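Local coordinates for protein shikimate kinase (Bacteroides thetaiotaomicron, PDB 3VAA) that probably phosphorylates the 3-hydroxyl group of shikimate with ATP and magnesium, the fifth of the seven steps leading to chorismate, at residues A[177-180]-A[184-187]; A[86-91]-A[113-118]. One frame throughout, in Å; residues are numbered along the deposited sequence.

Interaction 1 (A[177-180]-A[184-187]); sequences ADEL and WQIE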
# COMPACT_ATOMS: atom_id res chain seq x y z
N ALA A 177 -3.66 2.88 11.01
CA ALA A 177 -3.00 4.00 10.38
C ALA A 177 -3.94 5.21 10.27
O ALA A 177 -3.77 6.04 9.38
CB ALA A 177 -2.48 3.56 8.99
N ASP A 178 -4.91 5.31 11.19
CA ASP A 178 -5.88 6.41 11.20
C ASP A 178 -5.25 7.77 11.41
O ASP A 178 -5.77 8.77 10.93
CB ASP A 178 -6.91 6.26 12.34
CG ASP A 178 -7.91 5.14 12.11
OD1 ASP A 178 -8.09 4.71 10.95
OD2 ASP A 178 -8.55 4.70 13.11
N GLU A 179 -4.13 7.81 12.13
CA GLU A 179 -3.55 9.09 12.54
C GLU A 179 -2.21 9.36 11.89
O GLU A 179 -1.18 8.94 12.39
CB GLU A 179 -3.46 9.16 14.08
CG GLU A 179 -4.84 9.12 14.75
CD GLU A 179 -4.83 9.49 16.23
OE1 GLU A 179 -3.96 8.98 16.97
OE2 GLU A 179 -5.73 10.26 16.66
N LEU A 180 -2.26 10.05 10.75
CA LEU A 180 -1.05 10.40 9.99
C LEU A 180 -1.20 11.81 9.46
O LEU A 180 -0.60 12.19 8.44
CB LEU A 180 -0.86 9.43 8.81
CG LEU A 180 -0.61 7.95 9.13
CD1 LEU A 180 -0.67 7.15 7.84
CD2 LEU A 180 0.72 7.74 9.85
N TRP A 184 3.61 15.13 14.41
CA TRP A 184 3.51 14.44 15.70
C TRP A 184 2.88 13.06 15.51
O TRP A 184 3.38 12.06 16.03
CB TRP A 184 2.66 15.24 16.69
CG TRP A 184 3.20 16.60 17.09
CD1 TRP A 184 2.94 17.80 16.48
CD2 TRP A 184 4.05 16.90 18.22
NE1 TRP A 184 3.59 18.83 17.15
CE2 TRP A 184 4.27 18.30 18.22
CE3 TRP A 184 4.65 16.13 19.22
CZ2 TRP A 184 5.07 18.94 19.18
CZ3 TRP A 184 5.45 16.76 20.18
CH2 TRP A 184 5.65 18.15 20.15
N GLN A 185 1.77 13.03 14.78
CA GLN A 185 1.04 11.78 14.53
C GLN A 185 1.87 10.79 13.71
O GLN A 185 1.85 9.60 13.98
CB GLN A 185 -0.26 12.06 13.79
CG GLN A 185 -1.26 12.80 14.63
CD GLN A 185 -2.50 13.18 13.87
OE1 GLN A 185 -2.99 12.43 13.03
NE2 GLN A 185 -3.00 14.38 14.14
N ILE A 186 2.57 11.30 12.70
CA ILE A 186 3.41 10.43 11.86
C ILE A 186 4.54 9.87 12.70
O ILE A 186 4.78 8.66 12.68
CB ILE A 186 3.95 11.16 10.62
CG1 ILE A 186 2.81 11.52 9.68
CG2 ILE A 186 4.97 10.29 9.89
CD1 ILE A 186 3.22 12.42 8.53
N GLU A 187 5.21 10.72 13.48
CA GLU A 187 6.30 10.26 14.35
C GLU A 187 5.81 9.22 15.36
O GLU A 187 6.49 8.24 15.62
CB GLU A 187 6.96 11.44 15.10
CG GLU A 187 8.03 11.04 16.13
CD GLU A 187 9.22 10.30 15.52
OE1 GLU A 187 9.42 10.39 14.29
OE2 GLU A 187 9.95 9.63 16.28

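Interaction 2 (A[86-91]-A[113-118]); sequences NMLHEV and EFMNRT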
# COMPACT_ATOMS: atom_id res chain seq x y z
N ASN A 86 5.40 -10.15 -11.07
CA ASN A 86 6.79 -10.34 -11.41
C ASN A 86 7.70 -9.26 -10.80
O ASN A 86 8.79 -9.56 -10.32
CB ASN A 86 6.96 -10.41 -12.93
CG ASN A 86 6.35 -11.64 -13.53
OD1 ASN A 86 6.27 -12.69 -12.86
ND2 ASN A 86 5.99 -11.57 -14.82
N MET A 87 7.23 -8.01 -10.76
CA MET A 87 8.03 -6.96 -10.18
C MET A 87 8.07 -7.08 -8.64
O MET A 87 9.10 -6.77 -8.02
CB MET A 87 7.52 -5.59 -10.63
CG MET A 87 7.74 -5.29 -12.13
SD MET A 87 9.42 -5.57 -12.71
CE MET A 87 9.36 -7.29 -13.30
N LEU A 88 6.99 -7.54 -8.04
CA LEU A 88 6.97 -7.84 -6.60
C LEU A 88 8.08 -8.86 -6.30
O LEU A 88 8.82 -8.70 -5.32
CB LEU A 88 5.62 -8.40 -6.18
CG LEU A 88 5.48 -8.86 -4.72
CD1 LEU A 88 5.78 -7.70 -3.76
CD2 LEU A 88 4.07 -9.44 -4.46
N HIS A 89 8.21 -9.89 -7.14
CA HIS A 89 9.27 -10.88 -6.93
C HIS A 89 10.66 -10.29 -7.07
O HIS A 89 11.58 -10.73 -6.38
CB HIS A 89 9.03 -12.11 -7.81
CG HIS A 89 7.93 -12.98 -7.30
ND1 HIS A 89 8.13 -14.29 -6.93
CD2 HIS A 89 6.64 -12.69 -6.99
CE1 HIS A 89 6.99 -14.79 -6.48
NE2 HIS A 89 6.07 -13.85 -6.50
N GLU A 90 10.83 -9.31 -7.94
CA GLU A 90 12.12 -8.65 -8.07
C GLU A 90 12.46 -7.82 -6.83
O GLU A 90 13.57 -7.92 -6.30
CB GLU A 90 12.16 -7.75 -9.30
CG GLU A 90 12.20 -8.49 -10.61
CD GLU A 90 12.65 -7.62 -11.77
OE1 GLU A 90 12.92 -6.42 -11.55
OE2 GLU A 90 12.73 -8.11 -12.90
N VAL A 91 11.51 -6.99 -6.36
CA VAL A 91 11.81 -6.11 -5.22
C VAL A 91 11.95 -6.92 -3.94
O VAL A 91 12.63 -6.50 -3.00
CB VAL A 91 10.78 -4.95 -5.05
CG1 VAL A 91 10.75 -4.08 -6.33
CG2 VAL A 91 9.39 -5.45 -4.73
N GLU A 113 0.78 -14.27 0.40
CA GLU A 113 1.50 -15.38 1.02
C GLU A 113 3.00 -15.20 0.77
O GLU A 113 3.83 -15.45 1.65
CB GLU A 113 0.96 -16.68 0.45
CG GLU A 113 1.65 -17.94 0.88
CD GLU A 113 1.13 -19.15 0.11
OE1 GLU A 113 0.08 -19.70 0.49
OE2 GLU A 113 1.77 -19.54 -0.89
N PHE A 114 3.35 -14.74 -0.43
CA PHE A 114 4.74 -14.52 -0.81
C PHE A 114 5.38 -13.41 0.00
O PHE A 114 6.49 -13.58 0.55
CB PHE A 114 4.84 -14.29 -2.31
CG PHE A 114 6.21 -13.93 -2.78
CD1 PHE A 114 7.19 -14.91 -2.91
CD2 PHE A 114 6.52 -12.63 -3.11
CE1 PHE A 114 8.48 -14.57 -3.33
CE2 PHE A 114 7.79 -12.27 -3.54
CZ PHE A 114 8.77 -13.25 -3.66
N MET A 115 4.68 -12.30 0.15
CA MET A 115 5.17 -11.21 0.97
C MET A 115 5.33 -11.70 2.43
O MET A 115 6.34 -11.42 3.07
CB MET A 115 4.22 -10.02 0.90
CG MET A 115 4.36 -9.24 -0.39
SD MET A 115 3.41 -7.72 -0.44
CE MET A 115 1.77 -8.30 -0.81
N ASN A 116 4.35 -12.45 2.94
CA ASN A 116 4.46 -12.97 4.31
C ASN A 116 5.73 -13.81 4.52
O ASN A 116 6.39 -13.69 5.55
CB ASN A 116 3.20 -13.76 4.72
CG ASN A 116 2.07 -12.86 5.23
OD1 ASN A 116 2.31 -11.82 5.83
ND2 ASN A 116 0.83 -13.32 5.06
N ARG A 117 6.08 -14.64 3.54
CA ARG A 117 7.26 -15.51 3.62
C ARG A 117 8.59 -14.78 3.46
O ARG A 117 9.60 -15.23 4.00
CB ARG A 117 7.25 -16.59 2.54
CG ARG A 117 6.12 -17.59 2.61
CD ARG A 117 6.44 -18.83 1.76
NE ARG A 117 6.78 -18.52 0.37
CZ ARG A 117 5.91 -18.46 -0.64
NH1 ARG A 117 4.61 -18.68 -0.43
NH2 ARG A 117 6.33 -18.18 -1.86
N THR A 118 8.60 -13.68 2.72
CA THR A 118 9.86 -12.99 2.41
C THR A 118 10.18 -11.73 3.22
O THR A 118 11.32 -11.29 3.23
CB THR A 118 9.96 -12.64 0.92
OG1 THR A 118 8.88 -11.78 0.53
CG2 THR A 118 9.93 -13.92 0.08

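Interaction 1 (A[177-180]-A[184-187])
Gln185 reaches from the first turn of helix 183-196 back over the loop that leads into it and lies against the backbone between Glu179 and Leu180. Its CG stands anti to the carbonyl carbon (chi1 -68°) and the chain runs on extended, which carries the amide across the side chain of Glu179 at about a right angle. Gln185 OE1 comes 3.4 Å from Glu179 C and touches Glu179 CB, while Gln185 CB rests 3.5 Å from Glu179 O. Leu180 N is near OE1 but poorly angled for a bond; the amide oxygen is taken instead by the backbone N of Glu181. One residue on, Ile186 lays CG1 3.7 Å from Leu180 O, with CD1 on the same oxygen, and CG1 meets Leu180 CB at 4.3 Å. Ser189 OG, one turn further along the helix, lies within hydrogen-bonding distance of both Glu179 O and Gln185 O, its one proton shared or alternating between them, and so links loop and helix. The loop from edge strand 173-176 thus folds against the helix it enters, where Ile186 packs on Ala44 and the probable ATP-binding Thr40 of helix 38-49 after the P-loop, and Leu180 on Arg134 of helix 128-137.

Interaction 2 (A[86-91]-A[113-118])
His89 and Phe114 lay their rings flat on each other between two helices that run parallel, their short axes 11.1 Å apart and 2° from aligned. The ring centroids are 3.6 Å apart and the planes 7° from parallel, a face-to-face stack with little offset. From CB, Phe114 sends CG anti to its backbone N (chi1 175°), straight across the gap toward helix 68-91. CG lies against His89 NE2, across the stack; CD1 meets His89 CE1, as does Phe114 CE1 at 3.5 Å. Phe114 CZ, the tip, sits 3.5 Å from His89 ND1, and on the return side CE2 and CD2 face His89 CD2 and NE2. Phe114 CE2 also brings the ring edge to Leu88 O, 4.1 Å away and near the ring plane, while CD2 touches Leu88 CG. Thr118 CG2 covers the opposite face toward the rim, so the phenyl is sandwiched between methyl and imidazole. Thr118 OG1 is held by a 3.0 Å hydrogen bond to Phe114 O, one turn back, which also accepts from Thr118 N. Arg117 NH2 lies at the ring edge, in its plane, while Arg117 NH1 makes a 3.0 Å salt bridge with Glu113 OE2, one turn back. Deeper in, Leu88 CD1 meets Met115 CG at 4.0 Å, the two side chains crossing at about a right angle. Both reach Phe29 of central strand 27-31, and Met115 continues to Thr31 and Thr121. Helix 68-91 precedes strand 97-100 and helix 111-118 lies between it and strand 120-125, in a five-stranded parallel sheet of order 2-3-1-4-5, as in the nucleoside monophosphate kinase-like P-loop fold of shikimate kinases.

Interactions 1 and 2 lie on opposite sides of the chain's centre, their own centres 27 Å apart, and they share no helix. Each is partly buried, with an apolar inner part and a more polar outer one. Interaction 1 is local: a loop meets the helix it leads into, mostly through side chains against backbone, with hydrogen bonds to adjoining residues securing the join. Interaction 2 brings together two helices separated in sequence by a strand, and rests on an aromatic stack and aliphatic contact. Their inner sides meet different elements next to the P-loop: interaction 1 the helix after it (38-49), interaction 2 the strand before it (27-31).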